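Local atomic coordinates of EF-P arginine 32 rhamnosyl-transferase (Pseudomonas putida KT2440, PDB entry 5NV8), a protein that belongs to the EarP family of rhamnosyltransferases, glycosyltransferases of the GT-B type built from two Rossmann-like domains, and holds 2'-deoxy-thymidine-beta-L-rhamnose in this model. Residues G162-E166 with Q372-L378; Q293-P298 with A365-G369. The contacts are given in a common frame with arbitrary orientation. Residues are numbered along the deposited sequence.

Interaction 1: residues G162-E166 with Q372-L378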
loop_
_atom_site.group_PDB
_atom_site.type_symbol
_atom_site.label_atom_id
_atom_site.label_comp_id
_atom_site.label_asym_id
_atom_site.label_seq_id
_atom_site.Cartn_x
_atom_site.Cartn_y
_atom_site.Cartn_z
ATOM N N GLY A 162 -4.697 9.413 -12.907
ATOM C CA GLY A 162 -3.716 8.377 -12.633
ATOM C C GLY A 162 -3.685 7.928 -11.183
ATOM O O GLY A 162 -4.708 7.541 -10.621
ATOM N N LEU A 163 -2.503 7.983 -10.573
ATOM C CA LEU A 163 -2.317 7.561 -9.193
ATOM C C LEU A 163 -1.659 8.679 -8.399
ATOM O O LEU A 163 -0.921 9.502 -8.945
ATOM C CB LEU A 163 -1.469 6.284 -9.106
ATOM C CG LEU A 163 -1.722 5.221 -10.181
ATOM C CD1 LEU A 163 -0.579 4.222 -10.254
ATOM C CD2 LEU A 163 -3.040 4.505 -9.935
ATOM N N LEU A 164 -1.944 8.708 -7.099
ATOM C CA LEU A 164 -1.317 9.678 -6.211
ATOM C C LEU A 164 0.160 9.347 -6.049
ATOM O O LEU A 164 0.515 8.256 -5.593
ATOM C CB LEU A 164 -2.014 9.692 -4.853
ATOM C CG LEU A 164 -3.488 10.093 -4.870
ATOM C CD1 LEU A 164 -4.209 9.505 -3.672
ATOM C CD2 LEU A 164 -3.628 11.609 -4.906
ATOM N N ARG A 165 1.017 10.292 -6.425
ATOM C CA ARG A 165 2.463 10.118 -6.307
ATOM C C ARG A 165 3.069 11.485 -6.034
ATOM O O ARG A 165 3.013 12.373 -6.891
ATOM C CB ARG A 165 3.049 9.494 -7.570
ATOM C CG ARG A 165 4.474 8.979 -7.424
ATOM C CD ARG A 165 5.162 8.833 -8.780
ATOM N NE ARG A 165 4.905 9.962 -9.674
ATOM C CZ ARG A 165 4.107 9.915 -10.735
ATOM N NH1 ARG A 165 3.457 8.798 -11.028
ATOM N NH2 ARG A 165 3.939 10.990 -11.491
ATOM N N GLU A 166 3.631 11.651 -4.839
ATOM C CA GLU A 166 4.301 12.892 -4.479
ATOM C C GLU A 166 5.512 13.131 -5.377
ATOM O O GLU A 166 6.199 12.195 -5.795
ATOM C CB GLU A 166 4.736 12.856 -3.010
ATOM C CG GLU A 166 3.600 12.671 -2.004
ATOM C CD GLU A 166 3.108 11.238 -1.881
ATOM O OE1 GLU A 166 3.517 10.375 -2.686
ATOM O OE2 GLU A 166 2.292 10.976 -0.977
ATOM N N GLN A 372 5.150 3.087 -14.044
ATOM C CA GLN A 372 3.961 3.778 -13.558
ATOM C C GLN A 372 4.248 5.249 -13.283
ATOM O O GLN A 372 3.422 6.116 -13.593
ATOM C CB GLN A 372 3.432 3.088 -12.303
ATOM C CG GLN A 372 2.487 1.922 -12.578
ATOM C CD GLN A 372 1.578 2.163 -13.772
ATOM O OE1 GLN A 372 0.585 2.884 -13.674
ATOM N NE2 GLN A 372 1.908 1.549 -14.903
ATOM N N ALA A 373 5.416 5.554 -12.714
ATOM C CA ALA A 373 5.739 6.932 -12.363
ATOM C C ALA A 373 6.016 7.809 -13.575
ATOM O O ALA A 373 6.088 9.033 -13.425
ATOM C CB ALA A 373 6.942 6.967 -11.421
ATOM N N ALA A 374 6.174 7.223 -14.764
ATOM C CA ALA A 374 6.451 8.019 -15.953
ATOM C C ALA A 374 5.259 8.872 -16.367
ATOM O O ALA A 374 5.435 9.839 -17.115
ATOM C CB ALA A 374 6.874 7.108 -17.105
ATOM N N GLN A 375 4.060 8.537 -15.899
ATOM C CA GLN A 375 2.810 9.251 -16.122
ATOM C C GLN A 375 2.603 10.300 -15.032
ATOM O O GLN A 375 2.914 10.048 -13.863
ATOM C CB GLN A 375 1.631 8.282 -16.134
ATOM C CG GLN A 375 0.285 8.923 -16.433
ATOM C CD GLN A 375 -0.827 7.903 -16.584
ATOM O OE1 GLN A 375 -0.608 6.699 -16.438
ATOM N NE2 GLN A 375 -2.031 8.380 -16.882
ATOM N N PRO A 376 2.109 11.486 -15.391
ATOM C CA PRO A 376 1.808 12.500 -14.374
ATOM C C PRO A 376 0.884 11.956 -13.292
ATOM O O PRO A 376 0.012 11.121 -13.545
ATOM C CB PRO A 376 1.139 13.619 -15.180
ATOM C CG PRO A 376 1.747 13.496 -16.533
ATOM C CD PRO A 376 1.964 12.017 -16.758
ATOM N N ASP A 377 1.092 12.442 -12.073
ATOM C CA ASP A 377 0.375 11.942 -10.912
ATOM C C ASP A 377 -1.072 12.431 -10.924
ATOM O O ASP A 377 -1.503 13.186 -11.801
ATOM C CB ASP A 377 1.084 12.375 -9.634
ATOM C CG ASP A 377 1.120 13.883 -9.475
ATOM O OD1 ASP A 377 1.747 14.553 -10.320
ATOM O OD2 ASP A 377 0.524 14.399 -8.509
ATOM N N LEU A 378 -1.829 12.001 -9.914
ATOM C CA LEU A 378 -3.247 12.332 -9.857
ATOM C C LEU A 378 -3.472 13.788 -9.462
ATOM O O LEU A 378 -4.355 14.455 -10.016
ATOM C CB LEU A 378 -3.963 11.399 -8.883
ATOM C CG LEU A 378 -5.487 11.515 -8.889
ATOM C CD1 LEU A 378 -6.065 10.889 -10.158
ATOM C CD2 LEU A 378 -6.073 10.881 -7.641
HETATM O O HOH W 1 0.169 8.122 -12.298
#

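Interaction 2: residues Q293-P298 with A365-G369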
loop_
_atom_site.group_PDB
_atom_site.type_symbol
_atom_site.label_atom_id
_atom_site.label_comp_id
_atom_site.label_asym_id
_atom_site.label_seq_id
_atom_site.Cartn_x
_atom_site.Cartn_y
_atom_site.Cartn_z
ATOM N N GLN A 293 3.525 -0.179 -4.507
ATOM C CA GLN A 293 4.003 -0.163 -5.885
ATOM C C GLN A 293 5.124 0.855 -6.061
ATOM O O GLN A 293 6.117 0.580 -6.745
ATOM C CB GLN A 293 2.843 0.119 -6.844
ATOM C CG GLN A 293 1.813 -1.010 -6.919
ATOM C CD GLN A 293 0.618 -0.684 -7.803
ATOM O OE1 GLN A 293 0.746 -0.569 -9.021
ATOM N NE2 GLN A 293 -0.551 -0.536 -7.189
ATOM N N TRP A 294 4.991 2.033 -5.442
ATOM C CA TRP A 294 6.081 3.001 -5.439
ATOM C C TRP A 294 7.281 2.516 -4.638
ATOM O O TRP A 294 8.405 2.945 -4.912
ATOM C CB TRP A 294 5.610 4.350 -4.887
ATOM C CG TRP A 294 4.422 4.953 -5.603
ATOM C CD1 TRP A 294 3.321 5.509 -5.021
ATOM C CD2 TRP A 294 4.223 5.065 -7.023
ATOM N NE1 TRP A 294 2.450 5.959 -5.984
ATOM C CE2 TRP A 294 2.979 5.698 -7.220
ATOM C CE3 TRP A 294 4.974 4.694 -8.143
ATOM C CZ2 TRP A 294 2.470 5.964 -8.490
ATOM C CZ3 TRP A 294 4.465 4.956 -9.400
ATOM C CH2 TRP A 294 3.225 5.585 -9.564
ATOM N N ALA A 295 7.069 1.625 -3.662
ATOM C CA ALA A 295 8.185 1.081 -2.891
ATOM C C ALA A 295 9.138 0.268 -3.762
ATOM O O ALA A 295 10.332 0.179 -3.452
ATOM C CB ALA A 295 7.665 0.225 -1.737
ATOM N N GLY A 296 8.636 -0.338 -4.839
ATOM C CA GLY A 296 9.485 -1.030 -5.788
ATOM C C GLY A 296 9.908 -2.437 -5.410
ATOM O O GLY A 296 10.654 -3.060 -6.175
ATOM N N GLN A 297 9.460 -2.963 -4.272
ATOM C CA GLN A 297 9.811 -4.312 -3.850
ATOM C C GLN A 297 8.709 -5.296 -4.215
ATOM O O GLN A 297 7.573 -4.896 -4.485
ATOM C CB GLN A 297 10.061 -4.348 -2.336
ATOM C CG GLN A 297 11.011 -3.276 -1.839
ATOM C CD GLN A 297 12.460 -3.601 -2.143
ATOM O OE1 GLN A 297 12.928 -3.406 -3.266
ATOM N NE2 GLN A 297 13.181 -4.093 -1.140
ATOM N N PRO A 298 9.013 -6.597 -4.258
ATOM C CA PRO A 298 7.956 -7.592 -4.480
ATOM C C PRO A 298 6.837 -7.432 -3.460
ATOM O O PRO A 298 7.081 -7.158 -2.284
ATOM C CB PRO A 298 8.689 -8.927 -4.312
ATOM C CG PRO A 298 10.085 -8.628 -4.708
ATOM C CD PRO A 298 10.352 -7.213 -4.252
ATOM N N ALA A 365 9.254 -5.829 -10.017
ATOM C CA ALA A 365 8.633 -4.842 -9.140
ATOM C C ALA A 365 9.254 -3.463 -9.329
ATOM O O ALA A 365 8.548 -2.449 -9.284
ATOM C CB ALA A 365 8.744 -5.292 -7.685
ATOM N N ARG A 366 10.573 -3.402 -9.540
ATOM C CA ARG A 366 11.223 -2.122 -9.807
ATOM C C ARG A 366 10.758 -1.536 -11.133
ATOM O O ARG A 366 10.481 -0.334 -11.226
ATOM C CB ARG A 366 12.744 -2.289 -9.815
ATOM C CG ARG A 366 13.329 -2.836 -8.527
ATOM C CD ARG A 366 13.318 -1.782 -7.435
ATOM N NE ARG A 366 14.008 -0.564 -7.847
ATOM C CZ ARG A 366 14.396 0.391 -7.010
ATOM N NH1 ARG A 366 14.162 0.272 -5.711
ATOM N NH2 ARG A 366 15.020 1.468 -7.473
ATOM N N LEU A 367 10.666 -2.372 -12.169
ATOM C CA LEU A 367 10.300 -1.879 -13.492
ATOM C C LEU A 367 8.861 -1.379 -13.535
ATOM O O LEU A 367 8.555 -0.453 -14.293
ATOM C CB LEU A 367 10.517 -2.978 -14.532
ATOM C CG LEU A 367 11.980 -3.313 -14.833
ATOM C CD1 LEU A 367 12.133 -4.758 -15.291
ATOM C CD2 LEU A 367 12.541 -2.356 -15.871
ATOM N N TRP A 368 7.967 -1.970 -12.739
ATOM C CA TRP A 368 6.584 -1.503 -12.723
ATOM C C TRP A 368 6.474 -0.120 -12.092
ATOM O O TRP A 368 5.739 0.739 -12.594
ATOM C CB TRP A 368 5.693 -2.498 -11.979
ATOM C CG TRP A 368 4.267 -2.042 -11.902
ATOM C CD1 TRP A 368 3.669 -1.386 -10.865
ATOM C CD2 TRP A 368 3.263 -2.196 -12.912
ATOM N NE1 TRP A 368 2.352 -1.125 -11.166
ATOM C CE2 TRP A 368 2.078 -1.612 -12.417
ATOM C CE3 TRP A 368 3.250 -2.774 -14.186
ATOM C CZ2 TRP A 368 0.893 -1.593 -13.150
ATOM C CZ3 TRP A 368 2.070 -2.751 -14.913
ATOM C CH2 TRP A 368 0.909 -2.167 -14.391
ATOM N N GLY A 369 7.187 0.111 -10.989
ATOM C CA GLY A 369 7.148 1.419 -10.359
ATOM C C GLY A 369 7.698 2.513 -11.254
ATOM O O GLY A 369 7.134 3.608 -11.331
HETATM O O HOH W 2 12.869 -1.203 -4.272
#

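Interaction 1: residues G162-E166 with Q372-L378
In this GT-B fold the C-terminal end of the chain turns back to the N-terminal domain, and the loop 162-166 docks on that turn, which runs from the end of helix 358-373 to the start of helix 378-387. At Gly-162 the backbones run close, CA to CA of Leu-378 being 4.9 Å; an ideal CB here would sit only 3.3 Å from Pro-376 O, so the absence of a side chain matters. Leu-163 supplies the main-chain anchor: its O accepts a hydrogen bond from Leu-378 N at 2.8 Å, while its N reaches water 1 (3.2 Å), which in turn donates to Pro-376 O (3.3 Å). Leu-164 meets the turn through apolar packing, CD2 to Leu-378 CD2 at 3.7 Å, and rests also on Val-33 and Leu-37 of helix 30-43. Arg-165, the most heavily covered residue of its loop, sends its guanidinium into the turn between Ala-373 CA over one face and Asp-377 CB over the other. One carbonyl in its plane, Gln-375 O, fixes it, accepting from Arg-165 NH2 at 2.8 Å and, weakly, from Arg-165 NH1 at 3.1 Å. Asp-377 is not a salt-bridge partner of Arg-165: it N-caps helix 378-387, with OD1 bonded to Thr-380. The CA-to-CB bond of Glu-166 points away from the turn, and its carboxylate forms salt bridges, OE1 with Arg-291 NH2 and OE2 with Arg-36 NH1.

Interaction 2: residues Q293-P298 with A365-G369
Ala-365 lays its methyl against the peptide groups that follow helix 287-295: CB is 3.3 Å from Gly-296 O, 3.4 Å from Gln-297 O and 3.7 Å from Pro-298 N. The covered turn belongs to a beta-alpha-beta unit, in which helix 287-295 links the parallel neighbouring strands 280-284 and 299-302 of the C-terminal Rossmann-like sheet. Gly-296, the first residue past the helix, has a positive phi of 81°, and its N still bonds to Gln-293 O at 3.3 Å. Its CA comes within 4.5 Å of Arg-366 CA, and an ideal CB would be 3.3 Å from Arg-366 CD, evidence that the close approach depends on a bare backbone. The same holds at Gly-369, where an ideal CB would lie 3.0 Å from Gln-293 O. At the edge of the Trp-294 ring, CZ3 is 3.6 Å from Gly-369 O, whereas Trp-294 NE1 probably hydrogen-bonds to Leu-164 O. One direct hydrogen bond joins the segments: Trp-368 NE1 donates to Gln-293 OE1 at 2.7 Å and 150°. Arg-366 NH1 donates to water 2 at a very short 2.4 Å, with Ala-295 O 3.0 Å from that water; the same NH1 has a weak bond to Gln-177. The contact therefore rests mainly on shape, small residues letting one helix press directly on the backbone carbonyls that follow another, with one indole-amide bond giving it direction.

From the N terminus the chain passes 162-166, then 293-298, 365-369 and 372-378. Interaction 1 joins the first and last of these, closing a loop of 205 intervening residues; interaction 2 closes a loop of 66 nested inside it. Both use helix 358-373, so this one helix is held to the end of helix 287-295 and, through the turn at its far end, to the loop ahead of helix 169-177. With centres 13 Å apart the two contacts meet at Trp-294: NE1 lies 3.0 Å from Leu-164 O, a probable hydrogen bond, and CH2 packs 3.5 Å from Arg-165 NH1.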